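Local structure of NeuRonal IgCAM-5 (Caenorhabditis elegans, 6ON6) at the interface of chains A and B. The protein is a neuronal cell-surface receptor of the immunoglobulin superfamily whose first immunoglobulin domain, the part present here, pairs with itself to form an adhesive homodimer. Coordinates in Å, arbitrary orientation; residue numbers count along the deposited sequence, not the author numbering. Chains: chain A/B, NeuRonal IgCAM-5.

Contact 1: the interface of chains A and B. Residues chain A 37, 95-100; chain B 57-60.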
# COMPACT_ATOMS: atom_id res chain seq x y z
N MET A 37 11.97 -4.78 -1.06
CA MET A 37 10.75 -5.17 -0.36
C MET A 37 9.62 -5.39 -1.35
O MET A 37 9.47 -4.63 -2.31
CB MET A 37 10.34 -4.05 0.59
CG MET A 37 11.30 -3.83 1.72
SD MET A 37 11.16 -5.13 2.95
CE MET A 37 12.55 -6.16 2.53
N ILE A 95 7.49 -3.82 -6.01
CA ILE A 95 8.80 -3.89 -5.38
C ILE A 95 9.38 -2.50 -5.35
O ILE A 95 9.17 -1.73 -6.29
CB ILE A 95 9.71 -4.77 -6.23
CG1 ILE A 95 8.98 -6.06 -6.64
CG2 ILE A 95 10.94 -5.10 -5.45
CD1 ILE A 95 9.63 -6.81 -7.80
N ASN A 96 10.04 -2.15 -4.23
CA ASN A 96 10.55 -0.79 -4.02
C ASN A 96 11.83 -0.48 -4.76
O ASN A 96 12.75 0.13 -4.20
CB ASN A 96 10.72 -0.45 -2.54
CG ASN A 96 11.72 -1.33 -1.86
OD1 ASN A 96 12.16 -2.33 -2.43
ND2 ASN A 96 12.09 -0.96 -0.64
N THR A 97 11.87 -0.86 -6.02
CA THR A 97 12.96 -0.45 -6.88
C THR A 97 12.71 0.96 -7.37
O THR A 97 11.62 1.54 -7.24
CB THR A 97 13.02 -1.38 -8.07
OG1 THR A 97 11.73 -1.46 -8.70
CG2 THR A 97 13.49 -2.76 -7.63
N GLU A 98 13.78 1.53 -7.93
CA GLU A 98 13.75 2.82 -8.59
C GLU A 98 14.35 2.54 -9.97
O GLU A 98 15.56 2.29 -10.08
CB GLU A 98 14.57 3.86 -7.83
CG GLU A 98 13.85 4.23 -6.54
CD GLU A 98 14.73 4.87 -5.48
OE1 GLU A 98 15.86 5.33 -5.83
OE2 GLU A 98 14.26 4.89 -4.30
N PRO A 99 13.54 2.57 -11.02
CA PRO A 99 12.09 2.80 -10.88
C PRO A 99 11.33 1.56 -10.37
O PRO A 99 11.89 0.47 -10.22
CB PRO A 99 11.66 3.09 -12.31
CG PRO A 99 12.63 2.29 -13.15
CD PRO A 99 13.96 2.36 -12.41
N ILE A 100 10.04 1.73 -10.13
CA ILE A 100 9.28 0.67 -9.46
C ILE A 100 9.15 -0.54 -10.37
O ILE A 100 9.28 -0.47 -11.59
CB ILE A 100 7.90 1.22 -9.08
CG1 ILE A 100 7.22 0.33 -8.03
CG2 ILE A 100 7.08 1.39 -10.36
CD1 ILE A 100 6.15 1.02 -7.35
N PHE B 57 8.86 3.74 1.53
CA PHE B 57 9.02 2.54 0.71
C PHE B 57 10.19 2.70 -0.25
O PHE B 57 11.03 1.81 -0.37
CB PHE B 57 7.71 2.29 -0.04
CG PHE B 57 7.61 0.96 -0.72
CD1 PHE B 57 7.89 -0.23 -0.04
CD2 PHE B 57 7.10 0.88 -2.00
CE1 PHE B 57 7.72 -1.47 -0.66
CE2 PHE B 57 6.93 -0.36 -2.65
CZ PHE B 57 7.24 -1.54 -1.97
N ARG B 58 10.26 3.84 -0.91
CA ARG B 58 11.27 4.09 -1.94
C ARG B 58 11.30 5.59 -2.18
O ARG B 58 10.45 6.32 -1.67
CB ARG B 58 10.86 3.38 -3.22
CG ARG B 58 9.41 3.65 -3.57
CD ARG B 58 8.91 2.75 -4.68
NE ARG B 58 9.62 3.00 -5.92
CZ ARG B 58 9.27 3.92 -6.82
NH1 ARG B 58 10.00 4.06 -7.91
NH2 ARG B 58 8.17 4.66 -6.64
N ARG B 59 12.25 6.02 -3.01
CA ARG B 59 12.43 7.43 -3.41
C ARG B 59 12.51 8.34 -2.18
O ARG B 59 11.70 9.26 -2.00
CB ARG B 59 11.34 7.91 -4.38
CG ARG B 59 11.27 7.14 -5.67
CD ARG B 59 10.19 7.73 -6.57
NE ARG B 59 10.51 9.07 -7.05
CZ ARG B 59 9.66 9.91 -7.65
NH1 ARG B 59 8.39 9.56 -7.84
NH2 ARG B 59 10.09 11.10 -8.09
N ARG B 60 13.58 8.13 -1.42
CA ARG B 60 13.84 8.91 -0.20
C ARG B 60 14.08 10.39 -0.48
O ARG B 60 13.92 11.22 0.43
CB ARG B 60 15.06 8.31 0.51
CG ARG B 60 14.78 7.64 1.83
O HOH W 1 15.43 6.26 -2.25
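The backbone carbonyl oxygen of A:Thr97 is held by two hydrogen bonds, both from the side chain of B:Arg58. B:Arg58 NE lies 2.8 Å from A:Thr97 O. B:Arg58 NH1 lies 3.1 Å from A:Thr97 O. The guanidinium comes side-on, and the oxygen sits close to its plane. This is an immunoglobulin-domain homodimer contact. On chain A it uses the FG turn between strands 89-95 and 101-110, which carries a cis peptide bond before A:Pro99. Within the turn, A:Thr97 OG1 hydrogen-bonds to A:Pro99 O. On chain B it uses the segment just after strand 55-56.

The side chain of B:Arg58 starts in the crowded position, with CG between the backbone N and the carbonyl carbon (chi1 48°), and bends at chi3. Its guanidinium lies between two aliphatic groups. A:Ile100 CB covers the centre of one face, and B:Arg59 CG covers the other from its own chain. This sandwich should restrict its rotation.

A:Asn96 also has CG in the crowded position (chi1 62°). A:Asn96 CB sits over the centre of the B:Phe57 ring, 3.5 Å from the ring centroid, a CH-pi contact. Its amide bonds at both ends. A:Asn96 ND2 donates to B:Phe57 O, a backbone carbonyl, at 3.0 Å, with the acceptor near the amide plane. A:Asn96 OD1 takes the backbone N of A:Met37 at 2.8 Å, with that donor above the carbonyl plane. This bond probably helps to hold the amide turned with ND2 toward chain B.

A:Glu98 reaches across with its chain extended beyond CG. A:Glu98 OE2, a carboxylate oxygen, accepts from B:Arg59 N at 2.6 Å, from above the carboxylate plane. A water 2.7 Å from A:Glu98 OE2 links it to B:Arg60 N. The carboxylate does not touch the guanidinium of B:Arg58. The opposite charge of B:Arg58, with B:Arg58 NE 5.3 Å from A:Glu98 OE2, may still favour the ionised acid.

Contact 2: the interface of chains A and B. Residues chain A 41-43, 47, 92, 94, 100, 102, 104; chain B 46-49, 57.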
# COMPACT_ATOMS: atom_id res chain seq x y z
N VAL A 41 -1.01 -4.93 -2.94
CA VAL A 41 -1.99 -3.86 -2.75
C VAL A 41 -3.23 -4.18 -3.58
O VAL A 41 -3.15 -4.83 -4.62
CB VAL A 41 -1.33 -2.51 -3.13
CG1 VAL A 41 -2.26 -1.40 -3.01
CG2 VAL A 41 -0.12 -2.21 -2.26
N LYS A 42 -4.40 -3.77 -3.10
CA LYS A 42 -5.61 -3.83 -3.90
C LYS A 42 -5.94 -2.42 -4.37
O LYS A 42 -6.01 -1.49 -3.55
CB LYS A 42 -6.80 -4.33 -3.08
CG LYS A 42 -7.91 -4.75 -4.02
CD LYS A 42 -9.22 -4.89 -3.36
CE LYS A 42 -10.24 -5.15 -4.43
NZ LYS A 42 -11.56 -5.10 -3.82
N ALA A 43 -6.27 -2.29 -5.65
CA ALA A 43 -6.69 -1.00 -6.19
C ALA A 43 -8.14 -0.77 -5.79
O ALA A 43 -9.00 -1.62 -6.01
CB ALA A 43 -6.55 -0.94 -7.71
N PRO A 47 -7.08 2.73 -1.83
CA PRO A 47 -6.45 1.41 -1.98
C PRO A 47 -6.20 0.82 -0.61
O PRO A 47 -6.33 1.49 0.43
CB PRO A 47 -5.14 1.71 -2.69
CG PRO A 47 -4.89 3.15 -2.48
CD PRO A 47 -6.19 3.82 -2.27
N SER A 92 -2.15 -5.96 -7.08
CA SER A 92 -0.83 -5.75 -7.65
C SER A 92 0.25 -6.14 -6.65
O SER A 92 0.09 -6.03 -5.43
CB SER A 92 -0.75 -4.31 -8.19
OG SER A 92 -0.64 -3.43 -7.11
N GLN A 94 4.17 -5.08 -5.82
CA GLN A 94 5.07 -4.00 -6.16
C GLN A 94 6.35 -4.10 -5.35
O GLN A 94 6.32 -4.54 -4.19
CB GLN A 94 4.35 -2.67 -6.08
CG GLN A 94 3.98 -2.27 -4.75
CD GLN A 94 3.05 -1.04 -4.78
OE1 GLN A 94 1.94 -1.10 -5.32
NE2 GLN A 94 3.53 0.07 -4.29
N ILE A 100 10.04 1.73 -10.13
CA ILE A 100 9.28 0.67 -9.46
C ILE A 100 9.15 -0.54 -10.37
O ILE A 100 9.28 -0.47 -11.59
CB ILE A 100 7.90 1.22 -9.08
CG1 ILE A 100 7.22 0.33 -8.03
CG2 ILE A 100 7.08 1.39 -10.36
CD1 ILE A 100 6.15 1.02 -7.35
N LEU A 102 6.37 -3.72 -10.86
CA LEU A 102 5.07 -4.20 -10.40
C LEU A 102 4.38 -5.03 -11.47
O LEU A 102 4.76 -5.05 -12.64
CB LEU A 102 4.19 -3.03 -9.98
CG LEU A 102 3.69 -2.00 -10.97
CD1 LEU A 102 2.39 -2.46 -11.60
CD2 LEU A 102 3.48 -0.71 -10.21
N THR A 104 0.18 -6.68 -12.09
CA THR A 104 -1.22 -6.57 -11.66
C THR A 104 -2.07 -7.63 -12.34
O THR A 104 -1.89 -7.95 -13.53
CB THR A 104 -1.77 -5.23 -12.07
OG1 THR A 104 -0.95 -4.19 -11.53
CG2 THR A 104 -3.23 -5.04 -11.54
N PRO B 46 -1.83 1.31 -10.99
CA PRO B 46 -2.12 0.76 -9.66
C PRO B 46 -1.71 1.73 -8.53
O PRO B 46 -0.93 2.66 -8.76
CB PRO B 46 -1.25 -0.49 -9.61
CG PRO B 46 -0.11 -0.20 -10.56
CD PRO B 46 -0.68 0.65 -11.64
N PRO B 47 -2.25 1.51 -7.32
CA PRO B 47 -1.87 2.37 -6.20
C PRO B 47 -0.41 2.18 -5.88
O PRO B 47 0.26 1.27 -6.38
CB PRO B 47 -2.75 1.88 -5.05
CG PRO B 47 -3.18 0.52 -5.44
CD PRO B 47 -3.17 0.44 -6.92
N ARG B 48 0.11 3.11 -5.09
CA ARG B 48 1.51 3.10 -4.73
C ARG B 48 1.61 3.15 -3.22
O ARG B 48 1.11 4.08 -2.60
CB ARG B 48 2.20 4.32 -5.30
CG ARG B 48 2.25 4.30 -6.82
CD ARG B 48 2.97 3.08 -7.34
NE ARG B 48 3.18 3.20 -8.78
CZ ARG B 48 4.18 3.87 -9.34
NH1 ARG B 48 5.08 4.50 -8.58
NH2 ARG B 48 4.28 3.93 -10.66
N LEU B 49 2.24 2.14 -2.63
CA LEU B 49 2.67 2.26 -1.25
C LEU B 49 3.75 3.34 -1.14
O LEU B 49 4.75 3.32 -1.89
CB LEU B 49 3.18 0.92 -0.73
CG LEU B 49 3.67 0.91 0.72
CD1 LEU B 49 2.53 1.18 1.70
CD2 LEU B 49 4.34 -0.44 1.06
N PHE B 57 8.86 3.74 1.53
CA PHE B 57 9.02 2.54 0.71
C PHE B 57 10.19 2.70 -0.25
O PHE B 57 11.03 1.81 -0.37
CB PHE B 57 7.71 2.29 -0.04
CG PHE B 57 7.61 0.96 -0.72
CD1 PHE B 57 7.89 -0.23 -0.04
CD2 PHE B 57 7.10 0.88 -2.00
CE1 PHE B 57 7.72 -1.47 -0.66
CE2 PHE B 57 6.93 -0.36 -2.65
CZ PHE B 57 7.24 -1.54 -1.97
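Two prolines of chain B press into the immunoglobulin sheet face of chain A, on strands 38-42, 89-95 and 101-110. B:Pro47 is the tight part. B:Pro47 CG meets the methyl A:Val41 CG1 at 3.2 Å, closer than usual van der Waals contact. A:Val41 CG1 is anti to the backbone N (chi1 178°), and the two side chains pass in opposite directions. On another side B:Pro47 CB packs against A:Pro47 CB at 3.4 Å, where the same proline from both chains meets near the two-fold axis. A:Ala43 CB adds contact at B:Pro47 CD.

B:Pro46, after a cis peptide bond, meets A:Leu102 tip to tip, with B:Pro46 CG 3.5 Å from A:Leu102 CD1. The packing loosens beyond it: A:Thr104 OG1 comes to 4.2 Å from B:Pro46 CB.

A:Gln94 rises from the crowded position (chi1 68°), its chain extended beyond CG, to the backbone of chain B. As modelled, A:Gln94 OE1 lies 3.1 Å from B:Pro47 O, two acceptors. A:Gln94 NE2 lies 2.9 Å from B:Leu49 N, two donors. Exchanging the amide's O and N would turn both pairs into hydrogen bonds, so the group is probably flipped. The carbonyl O of A:Gln94 lies at the edge of the B:Phe57 ring.

B:Arg48, bent at chi2, meets A:Ile100 more loosely, tip to tip. B:Arg48 CD is 3.8 Å from A:Ile100 CD1, and A:Ile100 CG2 lies over the rim of the guanidinium. An alanine here would remove the CD and guanidinium that lie against A:Ile100, and would probably weaken this margin of the contact. The site appears to form the apolar centre of the RIG-5 homodimer, next to the two-fold axis.

The centres of the C-alpha atoms of contact 1 and contact 2 are about 11 Å apart, and the contacts share A:Ile100 and B:Phe57. In chain A, strands 89-95 and 101-110 of contact 2 run to the turn used in contact 1. In chain B, the two prolines before strand 48-52, that strand's start and the segment after strand 55-56 supply the partners. Contact 1 is mostly polar and lies toward the rim; contact 2 is mostly apolar and reaches the two-fold axis. Each has a twin with the chains exchanged. The apolar centre is thus flanked by two polar patches, which probably set the register of the homodimer.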